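PDB 6Z9K: PrgA from Enterococcus faecalis, which provides surface exclusion against unwanted conjugation as a cell-wall protein reaching far outside the cell, represented here by its CAP domain. Local coordinates for residues V87-V98 with L189-L197. Sequence-based numbering, arbitrary orientation. Where two conformers were deposited one is given.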
ATOM      1  N   VAL A  87       3.905  -9.539   5.199  1.00 17.34           N
ATOM      2  CA  VAL A  87       3.453  -9.329   6.588  1.00 16.20           C
ATOM      3  C   VAL A  87       2.199 -10.171   6.800  1.00 16.67           C
ATOM      4  O   VAL A  87       2.069 -10.887   7.786  1.00 16.41           O
ATOM      5  CB  VAL A  87       3.187  -7.838   6.818  1.00 16.13           C
ATOM      6  CG1 VAL A  87       2.582  -7.555   8.161  1.00 15.84           C
ATOM      7  CG2 VAL A  87       4.461  -7.051   6.625  1.00 16.41           C
ATOM      8  N   ARG A  88       1.244 -10.098   5.871  1.00 16.44           N
ATOM      9  CA  ARG A  88      -0.053 -10.800   6.054  1.00 16.76           C
ATOM     10  C   ARG A  88       0.189 -12.310   6.177  1.00 17.70           C
ATOM     11  O   ARG A  88      -0.438 -12.947   7.076  1.00 18.79           O
ATOM     12  CB  ARG A  88      -0.984 -10.461   4.896  1.00 16.84           C
ATOM     13  CG  ARG A  88      -1.522  -9.046   5.012  1.00 16.74           C
ATOM     14  CD  ARG A  88      -2.477  -8.678   3.905  1.00 16.84           C
ATOM     15  NE  ARG A  88      -3.714  -9.458   3.899  1.00 17.26           N
ATOM     16  CZ  ARG A  88      -4.844  -9.146   4.508  1.00 17.15           C
ATOM     17  NH1 ARG A  88      -5.024  -7.975   5.102  1.00 17.35           N
ATOM     18  NH2 ARG A  88      -5.825 -10.023   4.501  1.00 18.39           N
ATOM     19  N   LYS A  89       1.081 -12.881   5.365  1.00 17.84           N
ATOM     20  CA  LYS A  89       1.360 -14.323   5.401  1.00 20.00           C
ATOM     21  C   LYS A  89       1.979 -14.655   6.776  1.00 19.23           C
ATOM     22  O   LYS A  89       1.587 -15.699   7.396  1.00 19.72           O
ATOM     23  CB  LYS A  89       2.297 -14.738   4.267  1.00 22.48           C
ATOM     24  CG  LYS A  89       2.535 -16.246   4.219  1.00 26.43           C
ATOM     25  CD  LYS A  89       3.271 -16.645   2.990  1.00 30.53           C
ATOM     26  CE  LYS A  89       3.232 -18.144   2.791  1.00 35.37           C
ATOM     27  NZ  LYS A  89       4.163 -18.549   1.705  1.00 38.12           N
ATOM     28  N   LYS A  90       2.845 -13.813   7.306  1.00 17.77           N
ATOM     29  CA  LYS A  90       3.468 -14.145   8.622  1.00 18.79           C
ATOM     30  C   LYS A  90       2.378 -14.188   9.691  1.00 19.03           C
ATOM     31  O   LYS A  90       2.516 -14.987  10.631  1.00 20.11           O
ATOM     32  CB  LYS A  90       4.552 -13.140   8.980  1.00 18.55           C
ATOM     33  CG  LYS A  90       5.802 -13.341   8.129  1.00 20.33           C
ATOM     34  CD  LYS A  90       6.844 -12.284   8.321  1.00 21.07           C
ATOM     35  CE  LYS A  90       8.127 -12.586   7.554  1.00 24.19           C
ATOM     36  NZ  LYS A  90       9.111 -11.487   7.768  1.00 26.49           N
ATOM     37  N   LEU A  91       1.323 -13.391   9.527  1.00 17.95           N
ATOM     38  CA  LEU A  91       0.229 -13.290  10.527  1.00 18.71           C
ATOM     39  C   LEU A  91      -0.913 -14.257  10.183  1.00 18.92           C
ATOM     40  O   LEU A  91      -1.913 -14.269  10.915  1.00 20.83           O
ATOM     41  CB  LEU A  91      -0.261 -11.839  10.648  1.00 18.74           C
ATOM     42  CG  LEU A  91       0.702 -10.821  11.237  1.00 19.48           C
ATOM     43  CD1 LEU A  91       0.084  -9.442  11.300  1.00 21.15           C
ATOM     44  CD2 LEU A  91       1.205 -11.229  12.608  1.00 20.73           C
ATOM     45  N   GLY A  92      -0.752 -15.122   9.195  1.00 19.99           N
ATOM     46  CA  GLY A  92      -1.741 -16.130   8.785  1.00 20.14           C
ATOM     47  C   GLY A  92      -3.025 -15.516   8.275  1.00 20.57           C
ATOM     48  O   GLY A  92      -4.113 -16.085   8.521  1.00 23.02           O
ATOM     49  N   LEU A  93      -2.921 -14.364   7.612  1.00 20.36           N
ATOM     50  CA  LEU A  93      -4.051 -13.635   6.977  1.00 20.46           C
ATOM     51  C   LEU A  93      -4.140 -13.938   5.482  1.00 20.95           C
ATOM     52  O   LEU A  93      -3.119 -14.305   4.847  1.00 20.89           O
ATOM     53  CB  LEU A  93      -3.804 -12.148   7.188  1.00 19.59           C
ATOM     54  CG  LEU A  93      -3.850 -11.649   8.620  1.00 21.13           C
ATOM     55  CD1 LEU A  93      -3.290 -10.265   8.721  1.00 21.02           C
ATOM     56  CD2 LEU A  93      -5.258 -11.679   9.115  1.00 24.08           C
ATOM     57  N   SER A  94      -5.332 -13.771   4.892  1.00 20.95           N
ATOM     58  CA  SER A  94      -5.524 -14.057   3.466  1.00 22.13           C
ATOM     59  C   SER A  94      -4.525 -13.238   2.663  1.00 20.74           C
ATOM     60  O   SER A  94      -4.226 -12.058   3.063  1.00 21.84           O
ATOM     61  CB  SER A  94      -6.974 -13.756   3.067  1.00 22.78           C
ATOM     62  OG  SER A  94      -7.307 -12.395   3.414  1.00 23.45           O
ATOM     63  N   GLN A  95      -4.059 -13.788   1.561  1.00 21.75           N
ATOM     64  CA  GLN A  95      -3.062 -13.198   0.643  1.00 22.49           C
ATOM     65  C   GLN A  95      -3.798 -12.397  -0.425  1.00 21.78           C
ATOM     66  O   GLN A  95      -4.884 -12.799  -0.821  1.00 23.11           O
ATOM     67  CB  GLN A  95      -2.255 -14.307  -0.014  1.00 25.24           C
ATOM     68  CG  GLN A  95      -1.409 -15.082   0.967  1.00 26.96           C
ATOM     69  CD  GLN A  95      -0.430 -14.154   1.614  1.00 26.51           C
ATOM     70  OE1 GLN A  95      -0.717 -13.617   2.688  1.00 31.71           O
ATOM     71  NE2 GLN A  95       0.688 -13.930   0.942  1.00 26.76           N
ATOM     72  N   LEU A  96      -3.232 -11.296  -0.860  1.00 18.68           N
ATOM     73  CA  LEU A  96      -3.902 -10.370  -1.802  1.00 18.51           C
ATOM     74  C   LEU A  96      -3.418 -10.633  -3.214  1.00 18.10           C
ATOM     75  O   LEU A  96      -2.251 -10.888  -3.425  1.00 19.20           O
ATOM     76  CB  LEU A  96      -3.636  -8.923  -1.385  1.00 18.91           C
ATOM     77  CG  LEU A  96      -3.863  -8.627   0.099  1.00 20.54           C
ATOM     78  CD1 LEU A  96      -3.337  -7.279   0.498  1.00 22.98           C
ATOM     79  CD2 LEU A  96      -5.319  -8.713   0.487  1.00 24.55           C
ATOM     80  N   SER A  97      -4.344 -10.510  -4.155  0.50 17.43           N
ATOM     81  CA  SER A  97      -4.097 -10.560  -5.602  0.50 17.26           C
ATOM     82  C   SER A  97      -3.921  -9.142  -6.112  0.50 16.87           C
ATOM     83  O   SER A  97      -4.380  -8.213  -5.421  0.50 16.26           O
ATOM     84  CB  SER A  97      -5.216 -11.255  -6.318  0.50 17.76           C
ATOM     85  OG  SER A  97      -6.440 -10.546  -6.218  0.50 16.51           O
ATOM     86  N   VAL A  98      -3.295  -9.032  -7.283  1.00 17.76           N
ATOM     87  CA  VAL A  98      -3.358  -7.863  -8.172  1.00 17.87           C
ATOM     88  C   VAL A  98      -4.069  -8.314  -9.438  1.00 18.63           C
ATOM     89  O   VAL A  98      -3.738  -9.357  -9.986  1.00 19.95           O
ATOM     90  CB  VAL A  98      -1.955  -7.335  -8.447  1.00 18.08           C
ATOM     91  CG1 VAL A  98      -2.014  -6.213  -9.462  1.00 18.45           C
ATOM     92  CG2 VAL A  98      -1.332  -6.859  -7.155  1.00 17.48           C
ATOM     93  N   LEU A 189      -5.091  -2.423   6.671  1.00 16.82           N
ATOM     94  CA  LEU A 189      -4.075  -3.138   5.876  1.00 16.82           C
ATOM     95  C   LEU A 189      -4.029  -4.614   6.298  1.00 17.07           C
ATOM     96  O   LEU A 189      -3.703  -5.476   5.466  1.00 17.08           O
ATOM     97  CB  LEU A 189      -2.720  -2.460   6.077  1.00 17.36           C
ATOM     98  CG  LEU A 189      -2.519  -1.085   5.475  1.00 17.96           C
ATOM     99  CD1 LEU A 189      -1.149  -0.587   5.887  1.00 19.92           C
ATOM    100  CD2 LEU A 189      -2.616  -1.129   3.959  1.00 19.44           C
ATOM    101  N   LEU A 190      -4.335  -4.907   7.572  1.00 17.76           N
ATOM    102  CA  LEU A 190      -4.241  -6.289   8.050  1.00 18.53           C
ATOM    103  C   LEU A 190      -5.626  -6.873   8.258  1.00 19.39           C
ATOM    104  O   LEU A 190      -5.744  -7.858   8.978  1.00 19.44           O
ATOM    105  CB  LEU A 190      -3.396  -6.304   9.326  1.00 18.42           C
ATOM    106  CG  LEU A 190      -1.981  -5.792   9.175  1.00 18.48           C
ATOM    107  CD1 LEU A 190      -1.228  -5.970  10.497  1.00 19.26           C
ATOM    108  CD2 LEU A 190      -1.209  -6.533   8.049  1.00 18.87           C
ATOM    109  N   GLN A 191      -6.645  -6.376   7.562  1.00 18.42           N
ATOM    110  CA  GLN A 191      -8.021  -6.911   7.753  1.00 20.60           C
ATOM    111  C   GLN A 191      -8.130  -8.327   7.181  1.00 20.54           C
ATOM    112  O   GLN A 191      -7.707  -8.557   6.050  1.00 19.22           O
ATOM    113  CB  GLN A 191      -9.025  -5.962   7.095  1.00 21.39           C
ATOM    114  CG  GLN A 191     -10.453  -6.380   7.358  1.00 24.44           C
ATOM    115  CD  GLN A 191     -11.493  -5.532   6.680  1.00 27.12           C
ATOM    116  OE1 GLN A 191     -12.077  -4.666   7.306  1.00 36.87           O
ATOM    117  NE2 GLN A 191     -11.761  -5.808   5.416  1.00 29.52           N
ATOM    118  N   ASP A 192      -8.660  -9.305   7.924  1.00 23.25           N
ATOM    119  CA  ASP A 192      -8.673 -10.670   7.333  1.00 24.42           C
ATOM    120  C   ASP A 192      -9.823 -10.693   6.306  1.00 23.58           C
ATOM    121  O   ASP A 192     -10.767  -9.865   6.379  1.00 26.34           O
ATOM    122  CB  ASP A 192      -8.677 -11.822   8.356  1.00 27.45           C
ATOM    123  CG  ASP A 192      -8.122 -13.175   7.882  1.00 29.19           C
ATOM    124  OD1 ASP A 192      -7.613 -13.341   6.693  1.00 26.33           O
ATOM    125  OD2 ASP A 192      -8.165 -14.111   8.745  1.00 32.00           O
ATOM    126  N   GLY A 193      -9.650 -11.501   5.292  1.00 22.97           N
ATOM    127  CA  GLY A 193     -10.634 -11.777   4.250  1.00 24.16           C
ATOM    128  C   GLY A 193     -10.442 -10.888   3.038  1.00 22.89           C
ATOM    129  O   GLY A 193     -11.072 -11.152   2.007  1.00 25.57           O
ATOM    130  N   LYS A 194      -9.556  -9.909   3.093  1.00 22.13           N
ATOM    131  CA  LYS A 194      -9.219  -9.161   1.864  1.00 21.71           C
ATOM    132  C   LYS A 194      -8.540 -10.066   0.850  1.00 21.52           C
ATOM    133  O   LYS A 194      -7.806 -11.012   1.207  1.00 24.20           O
ATOM    134  CB  LYS A 194      -8.398  -7.931   2.197  1.00 20.36           C
ATOM    135  CG  LYS A 194      -9.219  -6.808   2.792  1.00 20.24           C
ATOM    136  CD  LYS A 194      -8.384  -5.565   2.990  1.00 20.77           C
ATOM    137  CE  LYS A 194      -9.201  -4.396   3.470  1.00 20.17           C
ATOM    138  NZ  LYS A 194      -8.366  -3.186   3.631  1.00 22.55           N
ATOM    139  N   THR A 195      -8.812  -9.846  -0.406  1.00 20.89           N
ATOM    140  CA  THR A 195      -8.293 -10.719  -1.469  1.00 23.31           C
ATOM    141  C   THR A 195      -7.655  -9.926  -2.589  1.00 19.02           C
ATOM    142  O   THR A 195      -7.092 -10.586  -3.466  1.00 19.50           O
ATOM    143  CB  THR A 195      -9.422 -11.588  -2.042  1.00 24.81           C
ATOM    144  OG1 THR A 195     -10.394 -10.780  -2.682  1.00 28.99           O
ATOM    145  CG2 THR A 195     -10.003 -12.457  -0.953  1.00 30.54           C
ATOM    146  N   ALA A 196      -7.709  -8.575  -2.596  1.00 17.36           N
ATOM    147  CA  ALA A 196      -7.244  -7.833  -3.780  1.00 16.71           C
ATOM    148  C   ALA A 196      -6.709  -6.471  -3.369  1.00 15.10           C
ATOM    149  O   ALA A 196      -7.166  -5.911  -2.350  1.00 16.06           O
ATOM    150  CB  ALA A 196      -8.372  -7.672  -4.777  1.00 17.21           C
ATOM    151  N   LEU A 197      -5.724  -5.998  -4.101  1.00 14.66           N
ATOM    152  CA  LEU A 197      -5.127  -4.665  -3.848  1.00 15.42           C
ATOM    153  C   LEU A 197      -4.775  -4.027  -5.183  1.00 15.11           C
ATOM    154  O   LEU A 197      -4.310  -4.689  -6.098  1.00 15.64           O
ATOM    155  CB  LEU A 197      -3.903  -4.833  -2.940  1.00 16.25           C
ATOM    156  CG  LEU A 197      -3.322  -3.530  -2.402  1.00 17.33           C
ATOM    157  CD1 LEU A 197      -2.636  -3.779  -1.078  1.00 16.97           C
ATOM    158  CD2 LEU A 197      -2.315  -2.924  -3.356  1.00 18.15           C
TER
HETATM  159  O   HOH W   1      -6.287 -13.466  -3.345  1.00 25.84           O
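Leu-190 lays its branched end against the last turn of helix 70-90 and the residue after it: CD2 packs on CG1 of Val-87 and touches CG of Arg-88 as the two side chains run past each other in opposite directions, while CD1 meets CD1 of Leu-91 at 3.8 Å. Gly-92, at positive phi, is C-prime of the Schellman motif ending the helix. The Arg-88 chain, bent at chi3 (65°), turns its guanidinium into the loop after helix 184-189. Arg-88 NH1 donates to Leu-189 O at 2.9 Å, and NH1 and NH2 together grip Gln-191 O end-on. On the other edge Arg-88 NE points nearly straight down the C=O to Ser-94 O (2.8 Å), which also accepts from NH2. All three acceptor oxygens lie in the guanidinium plane, so the group is held flat, with Leu-93 CB and Leu-96 CD2 toward the rim of opposite faces. Arginine suits the place because its planar N-H groups can serve several backbone oxygens at once. Ser-94, small enough to approach the type II turn of Gln-191 to Lys-194, gives its hydroxyl proton to a lone pair of Lys-194 O, and its backbone N meets Asp-192 OD1 at 2.9 Å. Ser-97 N and OG both donate to Thr-195 O, and Leu-197 N returns a bond to Ser-97 O. This ties the helix end to the turn leading into strand 196-202 of the CAP domain, downstream of the magnesium ligand His-185. The three oxygens and Asp-192 OD1, 4.4 Å from Arg-88 NH2, probably favour the positive charge of a group joining two stretches.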